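PDB 2NR9: rhomboid protease GlpG from Haemophilus influenzae, which probably cleaves transmembrane segments of other proteins within the membrane as a rhomboid-family serine protease, using a serine–histidine catalytic dyad. Local coordinates for residues I24-L28 and G29-D33; I34-L37 and M38-P41. The protein carries 2 engineered substitutions. All coordinates share one frame; numbering follows the deposited sequence.

Contact 1 of 2, residues I24-L28 and G29-D33; sequences IAQQL and GFEDD. Engineered in segment 24-28: Ile24 (natural residue Leu).
Gln26 and Glu31 face each other across a tight helix-loop-helix corner, their CA atoms 4.3 Å apart, where helix 10-27 ends and the chain turns back at once into helix 31-38. The corner opens the loop L1 region of the rhomboid fold, which follows the predicted first transmembrane helix. Gly29, the pivot, takes up backbone angles that call for glycine. Gln26 carries the contact from the last turn of the first helix. Its CG lies beside the backbone N, opposite the carbonyl carbon (chi1 -66°), and the chain beyond is extended, so the side chain passes obliquely across that of Glu31. The methylenes meet first, Gln26 CB lying 3.2 Å from Glu31 CG, and Glu31 CG also lies 3.4 Å from Gln26 O. Farther out, Gln26 NE2 gives a weak hydrogen bond to Glu31 OE1 at 2.9 Å. Its N-H...O angle is bent to 131°, and the amide plane is turned 56° from that of the carboxylate. The stronger partner of Gln26 NE2 is the backbone O of His60, so the amide of this buried glutamine also ties the corner to the chain leading into helix 63-84. Gln27 projects from the surface, its chain bent at chi2, and comes within about 4 Å of a bound detergent molecule. Its NE2 stays 3.7 Å from Glu31 OE1, and a water spans the two groups. That water donates to Glu31 OE1 at 2.6 Å and accepts a weak bond from Gln27 NE2 at 3.3 Å.

Contact 2 of 2, residues I34-L37 and M38-P41; sequences IMYL and MHYP
His39 CG sits between its own backbone N and carbonyl carbon (chi1 69°), a rotation that brings the ring back beside the last turn of helix 31-38, next to Met35 O and Tyr36 O. Met38 CG, placed beside its own backbone N by chi1 (-50°), lies about 3.7 Å from Ile34 CG2, a distance less sure because CG sits too near Ile34 O; beyond it the chain bends at chi2 and chi3. The two side chains lie next to each other and point the same way. Met38 SD approaches Leu37 CD2 at 4.2 Å. Met35 O meets the imidazole near the ring plane, 3.0 Å from His39 CD2, and also accepts the hydrogen bond from His39 N at 3.1 Å, so one carbonyl accepts the backbone N-H and lies against the ring edge. At another edge, His39 ND1 donates a short, nearly straight bond (169°) to Tyr40 O at 2.6 Å. The acceptor lies in the ring plane, although the donor stands well above the carbonyl plane. This bond fixes the ring's rotation. Tyr36 O is hydrogen-bonded to Arg52 NH2, Leu37 O to Trp51 NE1 and Met38 O to Ser55 OG. This is a helix C terminus satisfied by side chains of the rhomboid L1 region, Trp51 and helix 52-55, where Met38 lines one bound-lipid site with Leu18, Trp51 and Ser55.

How the contacts relate
Helix 10-27 climbs to the predicted periplasmic side, where contact 1 closes the short turn into helix 31-38; contact 2 then closes the far end of that same helix, before the chain runs on toward helix 52-55. The two are in series, neither nested nor crossed, with centres about 13 Å apart. They touch through Ile34, whose CD1 packs 3.6 Å from Ala25 CB, and through Met35 CE, which lies 4.2 Å from Gln26 NE2. Helix 31-38 thus leans back on the helix it came from. Contact 1 joins it to helix 10-27, while the surroundings of contact 2 reach helix 52-55 and, through Tyr40, helix 86-108.

Contact 1 of 2, residues I24-L28 and G29-D33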
loop_
_atom_site.group_PDB
_atom_site.type_symbol
_atom_site.label_atom_id
_atom_site.label_comp_id
_atom_site.label_asym_id
_atom_site.label_seq_id
_atom_site.Cartn_x
_atom_site.Cartn_y
_atom_site.Cartn_z
ATOM N N ILE A 24 -3.548 -13.581 12.187
ATOM C CA ILE A 24 -3.748 -14.423 13.360
ATOM C C ILE A 24 -4.711 -15.552 13.015
ATOM O O ILE A 24 -4.456 -16.708 13.331
ATOM C CB ILE A 24 -4.288 -13.625 14.561
ATOM C CG1 ILE A 24 -3.275 -12.563 14.998
ATOM C CG2 ILE A 24 -4.568 -14.562 15.738
ATOM C CD1 ILE A 24 -1.999 -13.142 15.611
ATOM N N ALA A 25 -5.806 -15.214 12.339
ATOM C CA ALA A 25 -6.772 -16.216 11.914
ATOM C C ALA A 25 -6.097 -17.267 11.030
ATOM O O ALA A 25 -6.379 -18.463 11.147
ATOM C CB ALA A 25 -7.937 -15.560 11.177
ATOM N N GLN A 26 -5.200 -16.823 10.155
ATOM C CA GLN A 26 -4.481 -17.752 9.286
ATOM C C GLN A 26 -3.736 -18.810 10.101
ATOM O O GLN A 26 -3.581 -19.947 9.658
ATOM C CB GLN A 26 -3.485 -17.005 8.382
ATOM C CG GLN A 26 -4.126 -16.088 7.355
ATOM C CD GLN A 26 -3.105 -15.333 6.524
ATOM O OE1 GLN A 26 -3.144 -14.107 6.445
ATOM N NE2 GLN A 26 -2.167 -16.059 5.925
ATOM N N GLN A 27 -3.328 -18.442 11.317
ATOM C CA GLN A 27 -2.496 -19.317 12.158
ATOM C C GLN A 27 -3.244 -20.315 13.064
ATOM O O GLN A 27 -2.636 -21.273 13.548
ATOM C CB GLN A 27 -1.525 -18.481 13.010
ATOM C CG GLN A 27 -0.847 -17.327 12.263
ATOM C CD GLN A 27 0.073 -17.789 11.142
ATOM O OE1 GLN A 27 0.859 -18.719 11.310
ATOM N NE2 GLN A 27 0.021 -17.091 10.015
ATOM N N LEU A 28 -4.537 -20.095 13.317
ATOM C CA LEU A 28 -5.274 -20.998 14.225
ATOM C C LEU A 28 -6.404 -21.766 13.563
ATOM O O LEU A 28 -7.532 -21.760 14.053
ATOM C CB LEU A 28 -5.857 -20.249 15.427
ATOM C CG LEU A 28 -5.348 -18.885 15.851
ATOM C CD1 LEU A 28 -6.380 -17.833 15.412
ATOM C CD2 LEU A 28 -5.210 -18.868 17.357
ATOM N N GLY A 29 -6.106 -22.462 12.483
ATOM C CA GLY A 29 -7.133 -23.207 11.784
ATOM C C GLY A 29 -6.737 -23.412 10.350
ATOM O O GLY A 29 -6.300 -24.495 9.973
ATOM N N PHE A 30 -6.863 -22.369 9.540
ATOM C CA PHE A 30 -6.455 -22.498 8.158
ATOM C C PHE A 30 -6.467 -21.241 7.302
ATOM O O PHE A 30 -7.450 -20.495 7.253
ATOM C CB PHE A 30 -7.197 -23.647 7.465
ATOM C CG PHE A 30 -8.687 -23.465 7.405
ATOM C CD1 PHE A 30 -9.304 -23.108 6.218
ATOM C CD2 PHE A 30 -9.471 -23.661 8.531
ATOM C CE1 PHE A 30 -10.680 -22.954 6.154
ATOM C CE2 PHE A 30 -10.847 -23.503 8.475
ATOM C CZ PHE A 30 -11.450 -23.146 7.286
ATOM N N GLU A 31 -5.343 -21.023 6.630
ATOM C CA GLU A 31 -5.212 -19.954 5.679
ATOM C C GLU A 31 -6.019 -20.344 4.450
ATOM O O GLU A 31 -6.356 -19.503 3.628
ATOM C CB GLU A 31 -3.742 -19.782 5.282
ATOM C CG GLU A 31 -2.813 -19.425 6.429
ATOM C CD GLU A 31 -1.388 -19.185 5.968
ATOM O OE1 GLU A 31 -0.666 -18.409 6.632
ATOM O OE2 GLU A 31 -1.000 -19.742 4.922
ATOM N N ASP A 32 -6.315 -21.637 4.331
ATOM C CA ASP A 32 -7.048 -22.159 3.178
ATOM C C ASP A 32 -8.346 -21.415 2.891
ATOM O O ASP A 32 -8.508 -20.854 1.812
ATOM C CB ASP A 32 -7.287 -23.666 3.310
ATOM C CG ASP A 32 -6.002 -24.468 3.195
ATOM O OD1 ASP A 32 -5.019 -23.937 2.634
ATOM O OD2 ASP A 32 -5.985 -25.635 3.643
ATOM N N ASP A 33 -9.291 -21.452 3.817
ATOM C CA ASP A 33 -10.539 -20.691 3.673
ATOM C C ASP A 33 -10.229 -19.237 3.299
ATOM O O ASP A 33 -10.671 -18.741 2.259
ATOM C CB ASP A 33 -11.337 -20.728 4.990
ATOM C CG ASP A 33 -12.126 -19.441 5.232
ATOM O OD1 ASP A 33 -11.636 -18.585 6.020
ATOM O OD2 ASP A 33 -13.151 -19.203 4.537
HETATM O O HOH W 1 1.796 -18.154 7.418
#

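Contact 2 of 2, residues I34-L37 and M38-P41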
loop_
_atom_site.group_PDB
_atom_site.type_symbol
_atom_site.label_atom_id
_atom_site.label_comp_id
_atom_site.label_asym_id
_atom_site.label_seq_id
_atom_site.Cartn_x
_atom_site.Cartn_y
_atom_site.Cartn_z
ATOM N N ILE A 34 -9.439 -18.574 4.140
ATOM C CA ILE A 34 -9.093 -17.172 3.947
ATOM C C ILE A 34 -8.460 -16.891 2.579
ATOM O O ILE A 34 -8.875 -15.970 1.878
ATOM C CB ILE A 34 -8.209 -16.645 5.105
ATOM C CG1 ILE A 34 -9.015 -16.648 6.412
ATOM C CG2 ILE A 34 -7.692 -15.236 4.798
ATOM C CD1 ILE A 34 -8.225 -16.214 7.634
ATOM N N MET A 35 -7.504 -17.719 2.175
ATOM C CA MET A 35 -6.861 -17.547 0.870
ATOM C C MET A 35 -7.827 -17.718 -0.302
ATOM O O MET A 35 -7.722 -17.010 -1.302
ATOM C CB MET A 35 -5.656 -18.471 0.718
ATOM C CG MET A 35 -4.459 -18.034 1.533
ATOM S SD MET A 35 -3.023 -19.102 1.335
ATOM C CE MET A 35 -1.829 -18.190 2.311
ATOM N N TYR A 36 -8.764 -18.656 -0.177
ATOM C CA TYR A 36 -9.751 -18.899 -1.232
ATOM C C TYR A 36 -10.729 -17.734 -1.419
ATOM O O TYR A 36 -11.130 -17.418 -2.538
ATOM C CB TYR A 36 -10.537 -20.184 -0.966
ATOM C CG TYR A 36 -11.806 -20.279 -1.788
ATOM C CD1 TYR A 36 -13.047 -19.994 -1.223
ATOM C CD2 TYR A 36 -11.753 -20.530 -3.154
ATOM C CE1 TYR A 36 -14.204 -20.029 -1.983
ATOM C CE2 TYR A 36 -12.902 -20.563 -3.920
ATOM C CZ TYR A 36 -14.125 -20.317 -3.330
ATOM O OH TYR A 36 -15.272 -20.363 -4.092
ATOM N N LEU A 37 -11.158 -17.149 -0.312
ATOM C CA LEU A 37 -12.113 -16.052 -0.342
ATOM C C LEU A 37 -11.454 -14.718 -0.692
ATOM O O LEU A 37 -12.090 -13.837 -1.268
ATOM C CB LEU A 37 -12.797 -15.926 1.026
ATOM C CG LEU A 37 -13.932 -14.907 1.180
ATOM C CD1 LEU A 37 -14.359 -14.811 2.639
ATOM C CD2 LEU A 37 -13.515 -13.546 0.668
ATOM N N MET A 38 -10.160 -14.605 -0.407
ATOM C CA MET A 38 -9.466 -13.315 -0.486
ATOM C C MET A 38 -8.601 -13.070 -1.723
ATOM O O MET A 38 -8.281 -11.926 -2.031
ATOM C CB MET A 38 -8.625 -13.122 0.775
ATOM C CG MET A 38 -9.401 -13.362 2.051
ATOM S SD MET A 38 -10.223 -11.895 2.678
ATOM C CE MET A 38 -8.894 -11.221 3.685
ATOM N N HIS A 39 -8.218 -14.128 -2.427
ATOM C CA HIS A 39 -7.325 -13.962 -3.570
ATOM C C HIS A 39 -7.942 -13.204 -4.735
ATOM O O HIS A 39 -9.166 -13.172 -4.898
ATOM C CB HIS A 39 -6.751 -15.303 -4.041
ATOM C CG HIS A 39 -7.761 -16.214 -4.660
ATOM N ND1 HIS A 39 -8.308 -15.981 -5.904
ATOM C CD2 HIS A 39 -8.248 -17.410 -4.253
ATOM C CE1 HIS A 39 -9.141 -16.961 -6.206
ATOM N NE2 HIS A 39 -9.113 -17.847 -5.226
ATOM N N TYR A 40 -7.081 -12.582 -5.535
ATOM C CA TYR A 40 -7.514 -11.848 -6.718
ATOM C C TYR A 40 -8.282 -12.820 -7.612
ATOM O O TYR A 40 -8.001 -14.020 -7.607
ATOM C CB TYR A 40 -6.290 -11.293 -7.461
ATOM C CG TYR A 40 -6.617 -10.287 -8.547
ATOM C CD1 TYR A 40 -6.671 -8.924 -8.266
ATOM C CD2 TYR A 40 -6.836 -10.695 -9.853
ATOM C CE1 TYR A 40 -6.968 -8.001 -9.254
ATOM C CE2 TYR A 40 -7.137 -9.777 -10.853
ATOM C CZ TYR A 40 -7.197 -8.433 -10.547
ATOM O OH TYR A 40 -7.507 -7.525 -11.533
ATOM N N PRO A 41 -9.281 -12.315 -8.359
ATOM C CA PRO A 41 -10.046 -13.193 -9.226
ATOM C C PRO A 41 -9.136 -14.027 -10.124
ATOM O O PRO A 41 -8.245 -13.488 -10.779
ATOM C CB PRO A 41 -10.878 -12.217 -10.062
ATOM C CG PRO A 41 -11.039 -11.035 -9.192
ATOM C CD PRO A 41 -9.738 -10.918 -8.445
#